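Local structure of Sodium/sialic acid symporter SiaT (5NV9) at residues R44-G47 / W48-G51. The protein couples the inward sodium gradient to the uptake of the sialic acid N-acetylneuraminic acid across the inner membrane of Proteus mirabilis. Residues are numbered along the deposited sequence; the frame is centred on the assembly and turned at random.
Sequences RVPG and WAAG
With chi1 of 74°, Trp-48 holds CG between its own backbone N and carbonyl carbon, which folds the indole back beside Pro-46; Val-45, by contrast, sets CG1 anti to its backbone N (chi1 -180°), which brings that methyl against Ala-50, 4.0 Å from its CB. Val-45 is a buried apolar residue, and Val-263 touches both it and Ala-50. The pyrrole side of the indole meets the proline ring at an oblique angle, Trp-48 NE1 lying 3.7 Å from Pro-46 CG, and the two side chains run side by side. Trp-48 is exposed, yet its broad indole, lying along Pro-46, also touches Val-183 and Thr-276. Ala-49 slips its buried methyl over one face of the same indole, CB 4.2 Å above the ring, and also reaches Pro-46 CG at 4.0 Å. This is the start of helix 47-58, a transmembrane helix of the LeuT fold, entered from the cytoplasmic side. Pro-46 is the N-cap: lacking an N-H, it loses nothing at a helix start, while its carbonyl O takes the first i+4 bond from Ala-50 N (3.1 Å, nearly straight at 171°). Gly-51 N makes the next such bond, to Gly-47 O at 2.9 Å, though more bent. Gly-47, buried, gives its N-H to Glu-269. Trp-180 of helix 155-203 lies against Pro-46 and Ala-49.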
# COMPACT_ATOMS: atom_id res chain seq x y z
N ARG A 44 6.14 -19.30 10.95
CA ARG A 44 4.87 -19.74 11.60
C ARG A 44 3.55 -19.21 10.96
O ARG A 44 2.46 -19.49 11.45
CB ARG A 44 4.84 -19.37 13.08
CG ARG A 44 5.78 -20.17 13.96
CD ARG A 44 5.77 -19.63 15.38
NE ARG A 44 6.34 -18.29 15.48
CZ ARG A 44 7.62 -18.01 15.68
NH1 ARG A 44 8.53 -18.98 15.81
NH2 ARG A 44 8.01 -16.73 15.75
N VAL A 45 3.61 -18.45 9.87
CA VAL A 45 2.41 -17.88 9.30
C VAL A 45 1.87 -18.78 8.21
O VAL A 45 2.57 -19.18 7.31
CB VAL A 45 2.72 -16.49 8.79
CG1 VAL A 45 1.50 -15.83 8.18
CG2 VAL A 45 3.28 -15.69 9.97
N PRO A 46 0.61 -19.16 8.30
CA PRO A 46 0.11 -19.84 7.08
C PRO A 46 -0.14 -18.94 5.92
O PRO A 46 -0.33 -17.69 6.09
CB PRO A 46 -1.27 -20.40 7.50
CG PRO A 46 -1.67 -19.58 8.68
CD PRO A 46 -0.41 -19.05 9.35
N GLY A 47 -0.24 -19.56 4.74
CA GLY A 47 -0.43 -18.88 3.49
C GLY A 47 -1.65 -18.01 3.45
O GLY A 47 -1.57 -16.85 3.07
N TRP A 48 -2.80 -18.55 3.83
CA TRP A 48 -4.02 -17.77 3.78
C TRP A 48 -3.88 -16.50 4.59
O TRP A 48 -4.31 -15.46 4.15
CB TRP A 48 -5.23 -18.57 4.22
CG TRP A 48 -5.36 -18.84 5.73
CD1 TRP A 48 -4.95 -19.96 6.40
CD2 TRP A 48 -5.99 -18.00 6.69
NE1 TRP A 48 -5.24 -19.84 7.76
CE2 TRP A 48 -5.90 -18.65 7.96
CE3 TRP A 48 -6.63 -16.74 6.61
CZ2 TRP A 48 -6.41 -18.08 9.14
CZ3 TRP A 48 -7.14 -16.18 7.80
CH2 TRP A 48 -7.01 -16.85 9.05
N ALA A 49 -3.29 -16.57 5.79
CA ALA A 49 -3.13 -15.37 6.64
C ALA A 49 -2.17 -14.29 6.03
O ALA A 49 -2.43 -13.01 6.05
CB ALA A 49 -2.63 -15.79 8.02
N ALA A 50 -1.06 -14.78 5.52
CA ALA A 50 -0.11 -13.89 4.79
C ALA A 50 -0.78 -13.24 3.57
O ALA A 50 -0.54 -12.09 3.28
CB ALA A 50 1.15 -14.63 4.41
N GLY A 51 -1.65 -13.96 2.89
CA GLY A 51 -2.35 -13.41 1.72
C GLY A 51 -3.38 -12.34 2.02
O GLY A 51 -3.50 -11.37 1.30